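Local coordinates for periplasmic binding protein/LacI transcriptional regulator (Shewanella sp. ANA-3, PDB 5OCP), which binds the furanose forms of L-arabinose in the periplasm, probably delivering the sugar to its ABC transporter for uptake, at residues K121-G133 / Q186-M198. Residues are numbered along the deposited sequence; the frame is centred on the assembly and turned at random.
Sequences KTQGNCDIAELQG and QPLCAVWSHNDEM. With AHR (alpha-L-arabinofuranose), chain I; FUB (beta-L-arabinofuranose), chain J.
Strands 126-132 and 190-193 run parallel, their axes 4.6 Å apart at closest approach, with I128, A129, E130 and L131 level with A190, V191, W192 and S193. They are neighbours in the central sheet of one alpha/beta lobe of a periplasmic binding protein, and the backbone bonds alternate as parallel pairing demands: W192 N gives to A129 O, W192 O receives L131 N, and H194 N continues to L131 O. Near the point where the two chains come together, C126 and C189, the latter just ahead of strand 190-193, form a disulfide (SG to SG 2.2 Å, chi3 -95°), a covalent clasp. C126 SG also lies 3.7 Å from A190 CB, a methyl small enough to sit beside the sulfur under helix 107-121. On the face of I128 and W192, I128 CG2 packs against W192 CB at 3.7 Å. On the other face, L131 CD1 meets V191 CG1, branched side chains suited to the apolar layer against helix 169-183. E130 stretches out fully, CG anti to its own N, and its OE2 accepts from H194 NE2 at 2.8 Å through the anti lone pair, with OE2 19° out of the imidazole plane; a water joins OE2 to W192 NE1, while S162 holds OE1. H194 turns a face to Q132 CA, a CH-pi contact, while CD2 of the same ring lies over a face of W192. With an alanine in place of this histidine, the buried E130 would probably lose its imidazole donor at OE2 and Q132 CA the ring face it rests on. Just beyond, N195 caps helix 196-208, its OD1 accepting from M198 N, and reaches the bound arabinofuranose: ND2 donates to O2 of either anomer at 3.0 Å, almost straight at 177°.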
# COMPACT_ATOMS: atom_id res chain seq x y z
N LYS A 121 -18.28 0.50 -14.88
CA LYS A 121 -17.62 0.85 -16.11
C LYS A 121 -17.97 -0.16 -17.19
O LYS A 121 -18.13 0.23 -18.35
CB LYS A 121 -16.11 0.85 -15.91
CG LYS A 121 -15.27 1.18 -17.14
CD LYS A 121 -15.45 2.54 -17.74
CE LYS A 121 -14.44 2.79 -18.85
NZ LYS A 121 -14.63 4.19 -19.29
N THR A 122 -18.03 -1.43 -16.81
CA THR A 122 -18.16 -2.53 -17.75
C THR A 122 -19.58 -3.10 -17.75
O THR A 122 -19.80 -4.15 -18.38
CB THR A 122 -17.16 -3.64 -17.39
OG1 THR A 122 -17.49 -4.16 -16.09
CG2 THR A 122 -15.80 -3.12 -17.37
N GLN A 123 -20.52 -2.43 -17.05
CA GLN A 123 -21.83 -2.94 -16.84
C GLN A 123 -21.85 -4.40 -16.36
O GLN A 123 -22.70 -5.19 -16.78
CB GLN A 123 -22.67 -2.70 -18.14
CG GLN A 123 -22.65 -1.21 -18.53
CD GLN A 123 -23.52 -0.78 -19.72
OE1 GLN A 123 -24.12 0.31 -19.69
NE2 GLN A 123 -23.49 -1.54 -20.78
N GLY A 124 -20.89 -4.82 -15.50
CA GLY A 124 -20.90 -6.12 -14.91
C GLY A 124 -20.43 -7.26 -15.82
O GLY A 124 -20.55 -8.39 -15.43
N ASN A 125 -19.88 -6.92 -16.96
CA ASN A 125 -19.44 -7.91 -17.99
C ASN A 125 -17.97 -7.77 -18.21
O ASN A 125 -17.52 -6.88 -18.97
CB ASN A 125 -20.20 -7.61 -19.29
CG ASN A 125 -21.63 -8.11 -19.22
OD1 ASN A 125 -22.55 -7.41 -18.72
ND2 ASN A 125 -21.83 -9.34 -19.69
N CYS A 126 -17.17 -8.64 -17.57
CA CYS A 126 -15.72 -8.37 -17.52
C CYS A 126 -14.93 -9.60 -17.10
O CYS A 126 -15.06 -10.06 -15.92
CB CYS A 126 -15.44 -7.20 -16.51
SG CYS A 126 -13.80 -6.47 -16.62
N ASP A 127 -14.08 -10.10 -17.99
CA ASP A 127 -13.07 -11.06 -17.57
C ASP A 127 -11.83 -10.35 -17.10
O ASP A 127 -11.21 -9.60 -17.85
CB ASP A 127 -12.67 -11.99 -18.68
CG ASP A 127 -13.70 -13.14 -18.93
OD1 ASP A 127 -14.68 -13.32 -18.16
OD2 ASP A 127 -13.51 -13.83 -19.96
N ILE A 128 -11.39 -10.71 -15.93
CA ILE A 128 -10.37 -9.91 -15.24
C ILE A 128 -9.11 -10.74 -14.98
O ILE A 128 -9.23 -11.88 -14.51
CB ILE A 128 -10.95 -9.51 -13.84
CG1 ILE A 128 -12.24 -8.66 -14.00
CG2 ILE A 128 -9.91 -8.75 -12.97
CD1 ILE A 128 -13.17 -8.74 -12.84
N ALA A 129 -7.97 -10.10 -15.12
CA ALA A 129 -6.70 -10.67 -14.67
C ALA A 129 -6.25 -9.94 -13.41
O ALA A 129 -6.16 -8.65 -13.47
CB ALA A 129 -5.65 -10.52 -15.73
N GLU A 130 -5.94 -10.69 -12.37
CA GLU A 130 -5.51 -10.13 -11.10
C GLU A 130 -4.02 -10.25 -10.89
O GLU A 130 -3.46 -11.38 -10.90
CB GLU A 130 -6.25 -10.86 -9.97
CG GLU A 130 -5.87 -10.36 -8.57
CD GLU A 130 -6.60 -11.12 -7.47
OE1 GLU A 130 -7.03 -12.26 -7.74
OE2 GLU A 130 -6.70 -10.63 -6.32
N LEU A 131 -3.36 -9.10 -10.63
CA LEU A 131 -1.96 -9.08 -10.21
C LEU A 131 -1.96 -8.87 -8.71
O LEU A 131 -2.26 -7.78 -8.21
CB LEU A 131 -1.15 -7.98 -10.89
CG LEU A 131 -1.05 -8.08 -12.37
CD1 LEU A 131 -0.42 -6.84 -13.01
CD2 LEU A 131 -0.22 -9.32 -12.67
N GLN A 132 -1.64 -9.94 -7.96
CA GLN A 132 -1.66 -9.86 -6.52
C GLN A 132 -0.39 -9.26 -5.92
O GLN A 132 0.69 -9.35 -6.42
CB GLN A 132 -1.88 -11.26 -5.95
CG GLN A 132 -3.06 -12.05 -6.50
CD GLN A 132 -2.89 -13.55 -6.19
OE1 GLN A 132 -2.11 -14.26 -6.81
NE2 GLN A 132 -3.59 -13.99 -5.25
N GLY A 133 -0.55 -8.68 -4.72
CA GLY A 133 0.56 -8.23 -3.95
C GLY A 133 1.30 -9.40 -3.30
O GLY A 133 1.01 -10.56 -3.56
N GLN A 186 -7.73 -14.86 -26.27
CA GLN A 186 -9.03 -14.56 -25.73
C GLN A 186 -8.93 -13.17 -25.05
O GLN A 186 -8.02 -12.99 -24.27
CB GLN A 186 -9.41 -15.57 -24.72
CG GLN A 186 -10.82 -15.45 -24.25
CD GLN A 186 -11.12 -16.51 -23.22
OE1 GLN A 186 -10.27 -17.35 -22.89
NE2 GLN A 186 -12.35 -16.47 -22.68
N PRO A 187 -9.79 -12.21 -25.45
CA PRO A 187 -9.65 -10.86 -24.87
C PRO A 187 -9.84 -10.86 -23.38
O PRO A 187 -10.75 -11.54 -22.89
CB PRO A 187 -10.70 -10.03 -25.59
CG PRO A 187 -11.33 -10.90 -26.59
CD PRO A 187 -10.65 -12.20 -26.65
N LEU A 188 -8.99 -10.09 -22.69
CA LEU A 188 -9.21 -9.66 -21.32
C LEU A 188 -9.91 -8.33 -21.28
O LEU A 188 -9.70 -7.51 -22.11
CB LEU A 188 -7.89 -9.53 -20.62
CG LEU A 188 -7.25 -10.86 -20.25
CD1 LEU A 188 -5.84 -10.55 -19.77
CD2 LEU A 188 -8.01 -11.52 -19.09
N CYS A 189 -10.82 -8.18 -20.36
CA CYS A 189 -11.56 -6.89 -20.17
C CYS A 189 -10.68 -5.95 -19.37
O CYS A 189 -10.65 -4.73 -19.61
CB CYS A 189 -12.83 -7.16 -19.47
SG CYS A 189 -13.66 -5.76 -18.65
N ALA A 190 -10.08 -6.48 -18.32
CA ALA A 190 -9.40 -5.62 -17.36
C ALA A 190 -8.30 -6.31 -16.60
O ALA A 190 -8.39 -7.51 -16.37
CB ALA A 190 -10.37 -5.05 -16.35
N VAL A 191 -7.34 -5.52 -16.13
CA VAL A 191 -6.35 -5.91 -15.14
C VAL A 191 -6.70 -5.20 -13.81
O VAL A 191 -6.93 -3.99 -13.80
CB VAL A 191 -4.94 -5.53 -15.57
CG1 VAL A 191 -3.87 -5.76 -14.45
CG2 VAL A 191 -4.59 -6.30 -16.82
N TRP A 192 -6.82 -6.00 -12.76
CA TRP A 192 -6.97 -5.56 -11.36
C TRP A 192 -5.63 -5.80 -10.74
O TRP A 192 -5.19 -6.95 -10.50
CB TRP A 192 -8.10 -6.39 -10.74
CG TRP A 192 -8.14 -6.54 -9.23
CD1 TRP A 192 -8.50 -7.65 -8.58
CD2 TRP A 192 -7.90 -5.54 -8.20
NE1 TRP A 192 -8.45 -7.47 -7.24
CE2 TRP A 192 -8.11 -6.18 -6.97
CE3 TRP A 192 -7.54 -4.18 -8.20
CZ2 TRP A 192 -7.95 -5.52 -5.74
CZ3 TRP A 192 -7.38 -3.52 -6.97
CH2 TRP A 192 -7.61 -4.21 -5.76
N SER A 193 -4.94 -4.70 -10.43
CA SER A 193 -3.66 -4.76 -9.83
C SER A 193 -3.68 -4.28 -8.38
O SER A 193 -4.21 -3.19 -8.11
CB SER A 193 -2.68 -3.91 -10.60
OG SER A 193 -1.42 -3.94 -9.96
N HIS A 194 -3.11 -5.07 -7.45
CA HIS A 194 -3.17 -4.64 -6.07
C HIS A 194 -2.37 -3.36 -5.80
O HIS A 194 -2.61 -2.75 -4.77
CB HIS A 194 -2.74 -5.75 -5.13
CG HIS A 194 -3.67 -6.93 -5.09
ND1 HIS A 194 -3.48 -7.96 -4.20
CD2 HIS A 194 -4.73 -7.28 -5.86
CE1 HIS A 194 -4.42 -8.88 -4.38
NE2 HIS A 194 -5.26 -8.44 -5.30
N ASN A 195 -1.45 -2.93 -6.67
CA ASN A 195 -0.84 -1.66 -6.54
C ASN A 195 -0.48 -1.03 -7.86
O ASN A 195 -0.41 -1.70 -8.91
CB ASN A 195 0.34 -1.61 -5.57
CG ASN A 195 1.64 -2.15 -6.14
OD1 ASN A 195 1.65 -2.89 -7.15
ND2 ASN A 195 2.76 -1.82 -5.45
N ASP A 196 -0.31 0.28 -7.81
CA ASP A 196 -0.02 1.01 -9.06
C ASP A 196 1.30 0.58 -9.68
O ASP A 196 1.39 0.57 -10.93
CB ASP A 196 0.04 2.53 -8.82
CG ASP A 196 -1.31 3.19 -8.46
OD1 ASP A 196 -2.39 2.57 -8.59
OD2 ASP A 196 -1.25 4.37 -8.07
N GLU A 197 2.29 0.20 -8.88
CA GLU A 197 3.60 -0.23 -9.36
C GLU A 197 3.47 -1.41 -10.34
O GLU A 197 3.99 -1.34 -11.46
CB GLU A 197 4.49 -0.55 -8.18
CG GLU A 197 5.95 -0.61 -8.48
CD GLU A 197 6.63 0.74 -8.69
OE1 GLU A 197 6.30 1.80 -8.10
OE2 GLU A 197 7.65 0.67 -9.42
N MET A 198 2.74 -2.47 -9.97
CA MET A 198 2.58 -3.64 -10.80
C MET A 198 1.77 -3.22 -12.04
O MET A 198 1.97 -3.76 -13.13
CB MET A 198 1.87 -4.80 -10.13
CG MET A 198 2.65 -5.41 -8.97
SD MET A 198 1.84 -6.78 -8.17
CE MET A 198 0.36 -5.98 -7.57
O5 AHR I . 0.86 -1.76 2.36
C5 AHR I . 0.62 -0.85 1.33
C4 AHR I . 1.05 -1.45 -0.00
O4 AHR I . 2.38 -1.90 0.04
C3 AHR I . 0.93 -0.43 -1.15
O3 AHR I . -0.38 -0.44 -1.62
C2 AHR I . 1.99 -0.98 -2.09
O2 AHR I . 2.49 -0.08 -3.04
C1 AHR I . 3.07 -1.30 -1.07
O1 AHR I . 3.91 -2.20 -1.60
O5 FUB J . 0.86 -1.76 2.36
C5 FUB J . 0.63 -0.85 1.32
C4 FUB J . 1.06 -1.45 -0.01
O4 FUB J . 2.39 -1.92 0.03
C3 FUB J . 0.95 -0.43 -1.15
O3 FUB J . -0.37 -0.44 -1.61
C2 FUB J . 1.96 -1.02 -2.13
O2 FUB J . 2.48 -0.09 -3.05
C1 FUB J . 3.01 -1.70 -1.25
O1 FUB J . 4.00 -0.82 -1.05
O HOH W 1 -10.77 -13.97 -20.91
O HOH W 2 -9.42 -9.87 -5.99